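Local coordinates for protein multicopper oxidase (Pseudomonas thermotolerans, PDB 6VOW) that probably couples the one-electron oxidation of laccase-type substrates to the four-electron reduction of dioxygen to water at its copper centres, at residues Q387-L392 and C439-H444; I93-I98 and F121-K126. All coordinates share one frame; numbering follows the deposited sequence.

From the N terminus, interaction 2 comes first: I93-I98 and F121-K126 meet across 22 intervening residues, joining the two facing sheets of the first cupredoxin-like domain. Interaction 1 follows much later, where Q387-L392 and C439-H444 close a longer loop of 46 residues, rich in strand, within the last such domain. The two loops lie in series, neither nesting nor crossing, yet both contacts reach the copper cluster, their centres about 20 Å apart. H94 and H391 share one copper, and H96 and H440 share a copper of the Cu-O-Cu unit, so histidines of the two domains together enclose the cluster, while H388, C439 and H444 hold a separate copper.

Interaction 1 (Q387-L392 and C439-H444); sequences QHPIHL and CHVIDH. With CU (copper (II) ion), chain D; CU (copper (II) ion), chain C; C2O (Cu-O-Cu linkage), chain B.
H388, C439 and H444 converge on one copper and form the type 1 centre of a cupredoxin-like domain, the segments meeting where strand 388-392 runs antiparallel to the end of strand 433-439. Metal bonds dominate: H388 ND1 lies 2.0 Å from the copper, the thiolate SG of C439 2.2 Å and H444 ND1 2.1 Å. The rings of H388 and H444 meet rim to rim, neither over the other's face, with planes at 72°. Further along, H391 NE2 binds the copper that H94 also binds, and H440 NE2 binds a copper of the Cu-O-Cu unit together with H96 and H136. C439 and H440 are thus adjacent residues on different copper centres, consistent with the Cys-His path by which multicopper oxidases pass electrons from the type 1 site to the trinuclear cluster.

Two hydrogen bonds brace that path. H440 N donates to P389 O over a short 2.6 Å, tying the strand to the bridging residue, and C439 CA lies near the same oxygen in a CA-H...O contact. SG is anti to the backbone N of C439 (chi1 167°), where V441 N donates to it at 3.2 Å and 163°; this bond probably tempers the charge on the thiolate.

Apolar and ring contacts fill in the remainder. P389 CD touches V441 CG2 at 3.6 Å and comes about as near to C439 SG, while I390 CD1 leans more loosely toward C439. H391 and H440 lie alongside each other, pointing the same way, in a T-shaped pair: the edge of H440 faces the ring of H391, whose ND1 is held by T414. The closest approach of these two rings is from H391 CD2 to H440 CD2, at 3.7 Å.

Interaction 2 (I93-I98 and F121-K126); sequences IHWHGI and FDYVFK. With CU (copper (II) ion), chain C; C2O (Cu-O-Cu linkage), chain B.
The hydroxyl of Y123 is gripped by two groups: I93 N donates to OH at 3.0 Å and 153°, and Q112 NE2 forms a second hydrogen bond to it. The contact spans the two sheets of a cupredoxin-like beta sandwich, strand 94-96 lying in one and strand 120-126 in the other, and an aromatic cluster of W95, Y123 and F125 packs between them. W95 turns its indole edge to the face of Y123, with NE1 3.3 Å from Y123 CD1 and the planes at 67°; F121 lies on the other face of the tyrosine. F125 presents its own edge to the indole face, opposite I93 CG2, and its CZ reaches W95 CG at 3.7 Å. A leucine in place of Y123 would probably leave I93 N without its acceptor and the indole edge without a ring to rest against. On the strand of W95 the flanking residues H94 and H96 bind copper, so the cluster backs the strand that carries these ligands. At the end of the type II turn W95-I98, I98 CG2 packs on F125 CD2 at 3.6 Å.

Interaction 1 (Q387-L392 and C439-H444)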
loop_
_atom_site.group_PDB
_atom_site.type_symbol
_atom_site.label_atom_id
_atom_site.label_comp_id
_atom_site.label_asym_id
_atom_site.label_seq_id
_atom_site.Cartn_x
_atom_site.Cartn_y
_atom_site.Cartn_z
ATOM N N GLN A 387 16.259 -3.923 -3.138
ATOM C CA GLN A 387 15.297 -2.793 -3.286
ATOM C C GLN A 387 14.484 -2.600 -2.037
ATOM O O GLN A 387 14.222 -3.569 -1.315
ATOM C CB GLN A 387 14.410 -2.890 -4.514
ATOM C CG GLN A 387 13.371 -3.990 -4.590
ATOM C CD GLN A 387 12.907 -4.150 -6.029
ATOM O OE1 GLN A 387 12.508 -3.173 -6.711
ATOM N NE2 GLN A 387 13.040 -5.378 -6.539
ATOM N N HIS A 388 14.108 -1.351 -1.731
ATOM C CA HIS A 388 13.290 -1.137 -0.549
ATOM C C HIS A 388 12.095 -0.247 -0.930
ATOM O O HIS A 388 12.313 0.834 -1.457
ATOM C CB HIS A 388 14.144 -0.407 0.455
ATOM C CG HIS A 388 15.331 -1.183 0.915
ATOM N ND1 HIS A 388 15.228 -2.440 1.466
ATOM C CD2 HIS A 388 16.649 -0.880 0.899
ATOM C CE1 HIS A 388 16.437 -2.885 1.765
ATOM N NE2 HIS A 388 17.318 -1.943 1.450
ATOM N N PRO A 389 10.847 -0.677 -0.686
ATOM C CA PRO A 389 9.680 0.257 -0.873
ATOM C C PRO A 389 9.547 1.131 0.366
ATOM O O PRO A 389 9.065 0.698 1.452
ATOM C CB PRO A 389 8.496 -0.696 -1.026
ATOM C CG PRO A 389 8.916 -1.851 -0.149
ATOM C CD PRO A 389 10.374 -2.037 -0.491
ATOM N N ILE A 390 10.064 2.338 0.210
ATOM C CA ILE A 390 10.258 3.164 1.339
ATOM C C ILE A 390 9.041 3.993 1.495
ATOM O O ILE A 390 8.676 4.769 0.582
ATOM C CB ILE A 390 11.411 4.090 1.176
ATOM C CG1 ILE A 390 12.747 3.274 1.024
ATOM C CG2 ILE A 390 11.439 5.072 2.372
ATOM C CD1 ILE A 390 13.311 2.671 2.259
ATOM N N HIS A 391 8.500 3.926 2.687
ATOM C CA HIS A 391 7.215 4.551 2.967
ATOM C C HIS A 391 7.266 5.568 4.122
ATOM O O HIS A 391 7.980 5.387 5.099
ATOM C CB HIS A 391 6.308 3.393 3.245
ATOM C CG HIS A 391 4.993 3.783 3.762
ATOM N ND1 HIS A 391 4.043 4.396 2.977
ATOM C CD2 HIS A 391 4.428 3.606 4.975
ATOM C CE1 HIS A 391 2.956 4.619 3.697
ATOM N NE2 HIS A 391 3.164 4.143 4.901
ATOM N N LEU A 392 6.540 6.661 4.009
ATOM C CA LEU A 392 6.448 7.662 5.090
ATOM C C LEU A 392 4.992 7.763 5.515
ATOM O O LEU A 392 4.138 7.957 4.690
ATOM C CB LEU A 392 6.867 8.982 4.540
ATOM C CG LEU A 392 6.892 10.132 5.492
ATOM C CD1 LEU A 392 7.726 9.788 6.751
ATOM C CD2 LEU A 392 7.452 11.274 4.716
ATOM N N CYS A 439 10.904 0.827 5.371
ATOM C CA CYS A 439 10.787 -0.008 4.214
ATOM C C CYS A 439 9.522 -0.794 4.464
ATOM O O CYS A 439 9.252 -1.238 5.611
ATOM C CB CYS A 439 11.957 -0.966 4.048
ATOM S SG CYS A 439 11.556 -2.228 2.812
ATOM N N HIS A 440 8.726 -0.959 3.416
ATOM C CA HIS A 440 7.436 -1.687 3.557
ATOM C C HIS A 440 7.497 -3.219 3.227
ATOM O O HIS A 440 6.454 -3.918 3.042
ATOM C CB HIS A 440 6.352 -0.925 2.808
ATOM C CG HIS A 440 5.024 -0.967 3.523
ATOM N ND1 HIS A 440 4.284 -2.128 3.611
ATOM C CD2 HIS A 440 4.367 -0.035 4.265
ATOM C CE1 HIS A 440 3.218 -1.898 4.361
ATOM N NE2 HIS A 440 3.232 -0.630 4.747
ATOM N N VAL A 441 8.736 -3.737 3.168
ATOM C CA VAL A 441 8.992 -5.178 3.119
ATOM C C VAL A 441 9.021 -5.398 4.591
ATOM O O VAL A 441 9.879 -4.803 5.316
ATOM C CB VAL A 441 10.330 -5.538 2.445
ATOM C CG1 VAL A 441 10.689 -6.984 2.701
ATOM C CG2 VAL A 441 10.229 -5.351 0.917
ATOM N N ILE A 442 8.016 -6.146 5.051
ATOM C CA ILE A 442 7.687 -6.155 6.484
ATOM C C ILE A 442 8.823 -6.722 7.327
ATOM O O ILE A 442 9.110 -6.225 8.400
ATOM C CB ILE A 442 6.367 -6.909 6.793
ATOM C CG1 ILE A 442 5.170 -6.378 5.961
ATOM C CG2 ILE A 442 6.093 -6.865 8.295
ATOM C CD1 ILE A 442 4.840 -4.890 6.206
ATOM N N ASP A 443 9.473 -7.740 6.824
ATOM C CA ASP A 443 10.803 -8.204 7.318
ATOM C C ASP A 443 11.882 -7.192 7.510
ATOM O O ASP A 443 12.557 -7.219 8.507
ATOM C CB ASP A 443 11.375 -9.170 6.294
ATOM C CG ASP A 443 11.057 -10.532 6.606
ATOM O OD1 ASP A 443 10.144 -10.767 7.410
ATOM O OD2 ASP A 443 11.755 -11.390 6.073
ATOM N N HIS A 444 12.101 -6.329 6.551
ATOM C CA HIS A 444 13.127 -5.320 6.720
ATOM C C HIS A 444 12.734 -4.321 7.742
ATOM O O HIS A 444 13.621 -3.849 8.437
ATOM C CB HIS A 444 13.390 -4.558 5.453
ATOM C CG HIS A 444 14.008 -5.384 4.402
ATOM N ND1 HIS A 444 14.252 -4.888 3.156
ATOM C CD2 HIS A 444 14.397 -6.684 4.385
ATOM C CE1 HIS A 444 14.815 -5.825 2.415
ATOM N NE2 HIS A 444 14.899 -6.930 3.132
HETATM CU CU CU D . 13.567 -3.076 2.426
HETATM CU CU CU C . 1.751 3.943 6.264
HETATM CU CU2 C2O B . 1.432 0.306 5.101
HETATM CU CU3 C2O B . 4.068 1.906 8.513
HETATM O O1 C2O B . 2.866 1.144 6.703
#

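Interaction 2 (I93-I98 and F121-K126)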
loop_
_atom_site.group_PDB
_atom_site.type_symbol
_atom_site.label_atom_id
_atom_site.label_comp_id
_atom_site.label_asym_id
_atom_site.label_seq_id
_atom_site.Cartn_x
_atom_site.Cartn_y
_atom_site.Cartn_z
ATOM N N ILE A 93 -4.887 -0.621 13.570
ATOM C CA ILE A 93 -5.154 -0.478 12.117
ATOM C C ILE A 93 -4.505 0.779 11.735
ATOM O O ILE A 93 -4.791 1.830 12.303
ATOM C CB ILE A 93 -6.649 -0.427 11.706
ATOM C CG1 ILE A 93 -7.256 -1.788 11.991
ATOM C CG2 ILE A 93 -6.775 -0.222 10.178
ATOM C CD1 ILE A 93 -8.777 -1.863 11.786
ATOM N N HIS A 94 -3.518 0.637 10.866
ATOM C CA HIS A 94 -2.891 1.789 10.262
ATOM C C HIS A 94 -3.453 1.989 8.868
ATOM O O HIS A 94 -3.675 1.024 8.174
ATOM C CB HIS A 94 -1.379 1.586 10.206
ATOM C CG HIS A 94 -0.687 2.546 9.291
ATOM N ND1 HIS A 94 -0.509 3.884 9.580
ATOM C CD2 HIS A 94 -0.091 2.338 8.100
ATOM C CE1 HIS A 94 0.095 4.478 8.557
ATOM N NE2 HIS A 94 0.385 3.548 7.673
ATOM N N TRP A 95 -3.698 3.237 8.485
ATOM C CA TRP A 95 -4.513 3.550 7.285
ATOM C C TRP A 95 -3.515 4.128 6.318
ATOM O O TRP A 95 -3.146 5.366 6.355
ATOM C CB TRP A 95 -5.657 4.489 7.589
ATOM C CG TRP A 95 -6.503 3.970 8.649
ATOM C CD1 TRP A 95 -6.366 4.189 9.973
ATOM C CD2 TRP A 95 -7.643 3.116 8.496
ATOM N NE1 TRP A 95 -7.327 3.508 10.667
ATOM C CE2 TRP A 95 -8.143 2.852 9.797
ATOM C CE3 TRP A 95 -8.283 2.531 7.398
ATOM C CZ2 TRP A 95 -9.261 2.018 10.027
ATOM C CZ3 TRP A 95 -9.434 1.718 7.623
ATOM C CH2 TRP A 95 -9.888 1.452 8.924
ATOM N N HIS A 96 -2.985 3.164 5.539
ATOM C CA HIS A 96 -1.780 3.369 4.687
ATOM C C HIS A 96 -2.115 4.365 3.620
ATOM O O HIS A 96 -2.911 4.080 2.730
ATOM C CB HIS A 96 -1.281 2.032 4.044
ATOM C CG HIS A 96 -0.031 2.207 3.205
ATOM N ND1 HIS A 96 1.164 1.579 3.476
ATOM C CD2 HIS A 96 0.206 2.982 2.120
ATOM C CE1 HIS A 96 2.060 1.911 2.570
ATOM N NE2 HIS A 96 1.505 2.787 1.753
ATOM N N GLY A 97 -1.498 5.533 3.713
ATOM C CA GLY A 97 -1.537 6.559 2.705
ATOM C C GLY A 97 -2.416 7.775 3.099
ATOM O O GLY A 97 -2.341 8.852 2.487
ATOM N N ILE A 98 -3.252 7.591 4.103
ATOM C CA ILE A 98 -4.163 8.634 4.515
ATOM C C ILE A 98 -3.411 9.630 5.338
ATOM O O ILE A 98 -2.778 9.280 6.289
ATOM C CB ILE A 98 -5.358 8.108 5.359
ATOM C CG1 ILE A 98 -6.167 7.030 4.585
ATOM C CG2 ILE A 98 -6.259 9.296 5.783
ATOM C CD1 ILE A 98 -6.623 7.521 3.290
ATOM N N PHE A 121 -11.600 0.210 18.946
ATOM C CA PHE A 121 -10.994 1.541 18.816
ATOM C C PHE A 121 -11.773 2.145 17.649
ATOM O O PHE A 121 -12.166 1.443 16.674
ATOM C CB PHE A 121 -9.474 1.502 18.520
ATOM C CG PHE A 121 -8.801 2.838 18.593
ATOM C CD1 PHE A 121 -8.683 3.645 17.453
ATOM C CD2 PHE A 121 -8.255 3.323 19.824
ATOM C CE1 PHE A 121 -8.008 4.871 17.510
ATOM C CE2 PHE A 121 -7.588 4.570 19.882
ATOM C CZ PHE A 121 -7.460 5.338 18.722
ATOM N N ASP A 122 -12.094 3.414 17.815
ATOM C CA ASP A 122 -12.886 4.120 16.824
ATOM C C ASP A 122 -11.938 4.982 16.046
ATOM O O ASP A 122 -11.465 6.010 16.570
ATOM C CB ASP A 122 -13.904 4.954 17.520
ATOM C CG ASP A 122 -15.161 4.202 17.872
ATOM O OD1 ASP A 122 -15.584 3.301 17.145
ATOM O OD2 ASP A 122 -15.791 4.570 18.868
ATOM N N TYR A 123 -11.672 4.568 14.793
ATOM C CA TYR A 123 -10.845 5.389 13.890
ATOM C C TYR A 123 -11.810 6.282 13.172
ATOM O O TYR A 123 -12.642 5.791 12.461
ATOM C CB TYR A 123 -9.988 4.577 12.882
ATOM C CG TYR A 123 -8.966 3.670 13.576
ATOM C CD1 TYR A 123 -7.716 4.120 13.892
ATOM C CD2 TYR A 123 -9.272 2.355 13.870
ATOM C CE1 TYR A 123 -6.788 3.311 14.526
ATOM C CE2 TYR A 123 -8.361 1.522 14.498
ATOM C CZ TYR A 123 -7.131 2.007 14.832
ATOM O OH TYR A 123 -6.297 1.181 15.476
ATOM N N VAL A 124 -11.705 7.588 13.385
ATOM C CA VAL A 124 -12.462 8.617 12.662
ATOM C C VAL A 124 -11.524 9.611 12.038
ATOM O O VAL A 124 -10.721 10.253 12.763
ATOM C CB VAL A 124 -13.355 9.551 13.571
ATOM C CG1 VAL A 124 -14.654 9.866 12.859
ATOM C CG2 VAL A 124 -13.605 8.996 14.942
ATOM N N PHE A 125 -11.627 9.812 10.732
ATOM C CA PHE A 125 -10.791 10.866 10.122
ATOM C C PHE A 125 -11.428 11.207 8.795
ATOM O O PHE A 125 -12.279 10.447 8.270
ATOM C CB PHE A 125 -9.360 10.383 9.918
ATOM C CG PHE A 125 -9.292 9.025 9.250
ATOM C CD1 PHE A 125 -9.350 7.845 9.997
ATOM C CD2 PHE A 125 -9.208 8.890 7.838
ATOM C CE1 PHE A 125 -9.280 6.597 9.364
ATOM C CE2 PHE A 125 -9.118 7.623 7.243
ATOM C CZ PHE A 125 -9.142 6.498 8.019
ATOM N N LYS A 126 -11.126 12.394 8.326
ATOM C CA LYS A 126 -11.593 12.820 7.021
ATOM C C LYS A 126 -10.562 12.275 6.033
ATOM O O LYS A 126 -9.345 12.288 6.292
ATOM C CB LYS A 126 -11.671 14.376 6.918
ATOM C CG LYS A 126 -12.586 15.098 7.890
ATOM C CD LYS A 126 -12.552 16.628 7.679
ATOM C CE LYS A 126 -13.395 17.064 6.491
ATOM N NZ LYS A 126 -14.827 16.676 6.668
HETATM CU CU CU C . 1.751 3.943 6.264
HETATM CU CU2 C2O B . 1.432 0.306 5.101
HETATM CU CU3 C2O B . 4.068 1.906 8.513
HETATM O O1 C2O B . 2.866 1.144 6.703
#